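Alpha-glucosidase (PDB 6PNR) is a family 31 glycoside hydrolase, a sulfoquinovosidase that probably cleaves alpha-linked sulfoquinovose from sulfolipid-derived glycosides. Local coordinates at residues D7-Q11 against L20-K24; A66-R70 against K80-D84. All coordinates share one frame; numbering follows the deposited sequence.

Contact 1 (D7-Q11 against L20-K24)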
loop_
_atom_site.group_PDB
_atom_site.type_symbol
_atom_site.label_atom_id
_atom_site.label_comp_id
_atom_site.label_asym_id
_atom_site.label_seq_id
_atom_site.Cartn_x
_atom_site.Cartn_y
_atom_site.Cartn_z
ATOM N N ASP A 7 13.934 -42.458 -3.316
ATOM C CA ASP A 7 14.308 -42.015 -1.977
ATOM C C ASP A 7 14.583 -40.518 -1.895
ATOM O O ASP A 7 14.568 -39.955 -0.793
ATOM C CB ASP A 7 15.540 -42.781 -1.492
ATOM C CG ASP A 7 15.188 -44.115 -0.860
ATOM O OD1 ASP A 7 13.986 -44.359 -0.613
ATOM O OD2 ASP A 7 16.115 -44.917 -0.609
ATOM N N ASN A 8 14.834 -39.862 -3.027
ATOM C CA ASN A 8 15.291 -38.479 -3.033
ATOM C C ASN A 8 14.413 -37.571 -3.885
ATOM O O ASN A 8 14.790 -36.417 -4.125
ATOM C CB ASN A 8 16.741 -38.403 -3.530
ATOM C CG ASN A 8 17.566 -39.610 -3.110
ATOM O OD1 ASN A 8 18.009 -39.705 -1.962
ATOM N ND2 ASN A 8 17.775 -40.541 -4.042
ATOM N N GLU A 9 13.264 -38.054 -4.352
ATOM C CA GLU A 9 12.465 -37.276 -5.286
ATOM C C GLU A 9 11.062 -37.848 -5.422
ATOM O O GLU A 9 10.892 -39.051 -5.632
ATOM C CB GLU A 9 13.150 -37.218 -6.655
ATOM C CG GLU A 9 12.427 -36.360 -7.678
ATOM C CD GLU A 9 13.254 -36.111 -8.930
ATOM O OE1 GLU A 9 14.421 -36.564 -8.978
ATOM O OE2 GLU A 9 12.733 -35.458 -9.865
ATOM N N PHE A 10 10.056 -36.990 -5.293
ATOM C CA PHE A 10 8.663 -37.338 -5.519
ATOM C C PHE A 10 8.145 -36.538 -6.706
ATOM O O PHE A 10 8.519 -35.376 -6.891
ATOM C CB PHE A 10 7.819 -37.061 -4.267
ATOM C CG PHE A 10 6.346 -37.000 -4.535
ATOM C CD1 PHE A 10 5.607 -38.157 -4.671
ATOM C CD2 PHE A 10 5.700 -35.780 -4.654
ATOM C CE1 PHE A 10 4.248 -38.103 -4.927
ATOM C CE2 PHE A 10 4.346 -35.720 -4.910
ATOM C CZ PHE A 10 3.618 -36.886 -5.047
ATOM N N GLN A 11 7.292 -37.164 -7.517
ATOM C CA GLN A 11 6.737 -36.508 -8.691
ATOM C C GLN A 11 5.309 -36.980 -8.917
ATOM O O GLN A 11 4.977 -38.143 -8.661
ATOM C CB GLN A 11 7.564 -36.787 -9.953
ATOM C CG GLN A 11 8.918 -36.100 -10.008
ATOM C CD GLN A 11 9.666 -36.408 -11.294
ATOM O OE1 GLN A 11 10.106 -35.500 -12.005
ATOM N NE2 GLN A 11 9.814 -37.696 -11.600
ATOM N N LEU A 20 3.504 -31.924 -9.734
ATOM C CA LEU A 20 4.120 -31.864 -8.415
ATOM C C LEU A 20 5.543 -32.387 -8.492
ATOM O O LEU A 20 5.823 -33.347 -9.216
ATOM C CB LEU A 20 3.348 -32.686 -7.368
ATOM C CG LEU A 20 1.971 -32.197 -6.917
ATOM C CD1 LEU A 20 1.478 -33.029 -5.747
ATOM C CD2 LEU A 20 2.009 -30.711 -6.534
ATOM N N GLU A 21 6.434 -31.767 -7.727
ATOM C CA GLU A 21 7.800 -32.257 -7.624
ATOM C C GLU A 21 8.368 -31.884 -6.268
ATOM O O GLU A 21 8.141 -30.774 -5.777
ATOM C CB GLU A 21 8.693 -31.692 -8.733
ATOM C CG GLU A 21 10.138 -32.174 -8.650
ATOM C CD GLU A 21 11.030 -31.545 -9.702
ATOM O OE1 GLU A 21 10.500 -30.871 -10.615
ATOM O OE2 GLU A 21 12.264 -31.721 -9.611
ATOM N N HIS A 22 9.086 -32.823 -5.659
ATOM C CA HIS A 22 9.950 -32.528 -4.526
ATOM C C HIS A 22 11.315 -33.142 -4.775
ATOM O O HIS A 22 11.445 -34.367 -4.837
ATOM C CB HIS A 22 9.400 -33.050 -3.203
ATOM C CG HIS A 22 10.314 -32.774 -2.051
ATOM N ND1 HIS A 22 10.242 -31.619 -1.300
ATOM C CD2 HIS A 22 11.365 -33.475 -1.558
ATOM C CE1 HIS A 22 11.187 -31.633 -0.376
ATOM N NE2 HIS A 22 11.882 -32.749 -0.512
ATOM N N SER A 23 12.326 -32.292 -4.912
ATOM C CA SER A 23 13.720 -32.701 -4.883
ATOM C C SER A 23 14.464 -31.703 -4.015
ATOM O O SER A 23 13.897 -30.701 -3.572
ATOM C CB SER A 23 14.325 -32.769 -6.289
ATOM O OG SER A 23 14.128 -31.552 -6.985
ATOM N N LYS A 24 15.746 -31.977 -3.756
ATOM C CA LYS A 24 16.533 -30.985 -3.035
ATOM C C LYS A 24 16.653 -29.694 -3.835
ATOM O O LYS A 24 16.679 -28.604 -3.251
ATOM C CB LYS A 24 17.918 -31.535 -2.683
ATOM C CG LYS A 24 18.617 -30.711 -1.599
ATOM C CD LYS A 24 19.951 -31.312 -1.161
ATOM C CE LYS A 24 21.038 -31.084 -2.197
ATOM N NZ LYS A 24 22.374 -31.524 -1.698
#

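Contact 2 (A66-R70 against K80-D84)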
loop_
_atom_site.group_PDB
_atom_site.type_symbol
_atom_site.label_atom_id
_atom_site.label_comp_id
_atom_site.label_asym_id
_atom_site.label_seq_id
_atom_site.Cartn_x
_atom_site.Cartn_y
_atom_site.Cartn_z
ATOM N N ALA A 66 0.587 -50.541 -1.039
ATOM C CA ALA A 66 -0.150 -50.812 -2.268
ATOM C C ALA A 66 -0.915 -49.583 -2.743
ATOM O O ALA A 66 -0.903 -49.257 -3.936
ATOM C CB ALA A 66 -1.102 -51.991 -2.060
ATOM N N ASP A 67 -1.575 -48.880 -1.822
ATOM C CA ASP A 67 -2.425 -47.752 -2.179
ATOM C C ASP A 67 -1.833 -46.393 -1.837
ATOM O O ASP A 67 -2.243 -45.394 -2.437
ATOM C CB ASP A 67 -3.793 -47.879 -1.488
ATOM C CG ASP A 67 -4.567 -49.108 -1.940
ATOM O OD1 ASP A 67 -4.256 -50.222 -1.458
ATOM O OD2 ASP A 67 -5.482 -48.956 -2.780
ATOM N N THR A 68 -0.889 -46.325 -0.903
ATOM C CA THR A 68 -0.437 -45.060 -0.351
ATOM C C THR A 68 1.071 -44.908 -0.504
ATOM O O THR A 68 1.812 -45.893 -0.567
ATOM C CB THR A 68 -0.817 -44.935 1.135
ATOM O OG1 THR A 68 0.153 -45.616 1.932
ATOM C CG2 THR A 68 -2.184 -45.557 1.398
ATOM N N VAL A 69 1.510 -43.654 -0.579
ATOM C CA VAL A 69 2.919 -43.283 -0.529
ATOM C C VAL A 69 3.081 -42.332 0.643
ATOM O O VAL A 69 2.386 -41.310 0.715
ATOM C CB VAL A 69 3.389 -42.627 -1.837
ATOM C CG1 VAL A 69 4.787 -42.028 -1.666
ATOM C CG2 VAL A 69 3.364 -43.636 -2.983
ATOM N N ARG A 70 3.975 -42.667 1.566
ATOM C CA ARG A 70 4.210 -41.851 2.747
ATOM C C ARG A 70 5.555 -41.141 2.611
ATOM O O ARG A 70 6.598 -41.794 2.490
ATOM C CB ARG A 70 4.163 -42.695 4.024
ATOM C CG ARG A 70 4.372 -41.865 5.297
ATOM C CD ARG A 70 4.501 -42.709 6.568
ATOM N NE ARG A 70 3.251 -43.372 6.936
ATOM C CZ ARG A 70 3.030 -44.678 6.813
ATOM N NH1 ARG A 70 3.979 -45.473 6.335
ATOM N NH2 ARG A 70 1.861 -45.194 7.170
ATOM N N LYS A 80 0.753 -38.259 3.384
ATOM C CA LYS A 80 0.213 -39.515 2.874
ATOM C C LYS A 80 -0.501 -39.246 1.554
ATOM O O LYS A 80 -1.523 -38.550 1.529
ATOM C CB LYS A 80 -0.762 -40.144 3.867
ATOM C CG LYS A 80 -0.152 -41.003 4.966
ATOM C CD LYS A 80 -1.176 -42.055 5.428
ATOM C CE LYS A 80 -1.195 -42.239 6.952
ATOM N NZ LYS A 80 0.070 -42.809 7.503
ATOM N N ILE A 81 0.025 -39.808 0.472
ATOM C CA ILE A 81 -0.446 -39.549 -0.881
ATOM C C ILE A 81 -1.148 -40.796 -1.401
ATOM O O ILE A 81 -0.567 -41.887 -1.401
ATOM C CB ILE A 81 0.725 -39.152 -1.792
ATOM C CG1 ILE A 81 1.491 -37.994 -1.145
ATOM C CG2 ILE A 81 0.237 -38.822 -3.202
ATOM C CD1 ILE A 81 2.765 -37.636 -1.837
ATOM N N LYS A 82 -2.395 -40.639 -1.843
ATOM C CA LYS A 82 -3.195 -41.744 -2.364
ATOM C C LYS A 82 -3.826 -41.325 -3.682
ATOM O O LYS A 82 -4.511 -40.300 -3.735
ATOM C CB LYS A 82 -4.271 -42.149 -1.355
ATOM C CG LYS A 82 -3.702 -42.879 -0.159
ATOM C CD LYS A 82 -4.131 -42.281 1.169
ATOM C CE LYS A 82 -5.416 -42.899 1.692
ATOM N NZ LYS A 82 -5.723 -42.423 3.075
ATOM N N CYS A 83 -3.613 -42.108 -4.739
ATOM C CA CYS A 83 -4.025 -41.687 -6.072
ATOM C C CYS A 83 -4.918 -42.719 -6.746
ATOM O O CYS A 83 -4.941 -43.897 -6.383
ATOM C CB CYS A 83 -2.817 -41.392 -6.962
ATOM S SG CYS A 83 -2.011 -39.817 -6.570
ATOM N N ASP A 84 -5.676 -42.224 -7.729
ATOM C CA ASP A 84 -6.521 -43.001 -8.631
ATOM C C ASP A 84 -6.212 -42.590 -10.062
ATOM O O ASP A 84 -5.236 -41.870 -10.313
ATOM C CB ASP A 84 -8.012 -42.774 -8.351
ATOM C CG ASP A 84 -8.437 -43.279 -6.985
ATOM O OD1 ASP A 84 -7.699 -44.109 -6.404
ATOM O OD2 ASP A 84 -9.514 -42.851 -6.494
#

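Contact 1 (D7-Q11 against L20-K24)
His22 O takes two groups from the facing segment. Phe10 N donates to it at 3.0 Å. Glu9 CA adds a CA-H...O contact to the same His22 O at 3.1 Å. The return bond runs from His22 N to Phe10 O at 2.9 Å and is fairly straight, 164° at the hydrogen. Phe10 O also meets Glu21 CA, so each of these two carbonyls has an N-H and a C-H partner. Phe10 and His22 thus form an antiparallel hydrogen-bonded pair, and Gln11 and Glu21 the next, non-hydrogen-bonded one. This is the open end of the beta hairpin of strands 10-14 and 17-22, in the small N-terminal antiparallel sheet that strand 2-5 completes. Phe10 and His22 lie on one face. The Phe10 ring offers its edge to Leu20, with CE2 4.0 Å from Leu20 CD1. The His22 ring meets Phe73 edge-to-face, and its ND1 is hydrogen-bonded to the backbone N of Met28. Glu21 and Gln11 share the other face. Glu21 runs out extended, CG anti to the backbone N (chi1 179°). Its OE2 stops 3.8 Å from Glu9 OE2, with the two carboxylate planes 18° apart. These like charges probably repel. Ser23 OG donates to Glu21 OE2 at 3.2 Å, on the anti side and out of the carboxylate plane, which should ease the charge. With an alanine at this position, Ser23 OG would probably lose this acceptor. Ser23 OG is also hydrogen-bonded with Arg26 N.

Contact 2 (A66-R70 against K80-D84)
Asp67 O lies against Lys82 CG at 3.7 Å. Thr68 comes next and runs side by side with Lys82, both side chains pointing the same way. Thr68 CG2 sits anti to the carbonyl carbon, which brings this methyl against Lys82 CG at 3.4 Å, tighter than usual for two carbons. The Thr68 hydroxyl is hydrogen-bonded to the hydroxyl of Thr65. Thr68 CA also makes a CA-H...O contact with Ile81 O at 3.3 Å. Val69 is paired through both of its backbone polar atoms. Val69 N donates to Ile81 O at 2.8 Å, and Ile81 N to Val69 O at 2.8 Å with 168° at the hydrogen. Val69 and Ile81 form an antiparallel hydrogen-bonded pair in the beta hairpin of strands 68-73 and 77-83, flanked in its larger sheet by strands 61-64 and 87-94. Their side chains share one face, where Ile81 packs on Ile3 of strand 2-5. Arg70 and Lys80 stand side by side on the opposite face. The Arg70 chain bends at chi3 (-69°), and Lys80 NZ comes to the guanidinium edge, in its plane, 3.0 Å from Arg70 NH2. Both groups are donors, so this is no hydrogen bond, and the like charges should repel if both are protonated. Past the paired residues, Cys83 is held in a disulfide with Cys88.

Contact 1 comes first in the sequence, and contact 2 follows it. Each joins the two strands of a beta hairpin. The hairpins belong to different antiparallel sheets, the small one of strands 2-5, 10-14 and 17-22 and the larger one that includes 61-64, 68-73, 77-83 and 87-94. The contact centres are about 15 Å apart. The sheets pack on each other there: Phe10 CZ touches Ile81 CD1 at 3.4 Å, and Ile3 of strand 2-5 touches both Phe10 and Ile81. Both contacts therefore help build the N-terminal beta region. Their centres lie about 37 and 34 Å from the centre of the chain, and neither includes a residue of the inhibitor pocket.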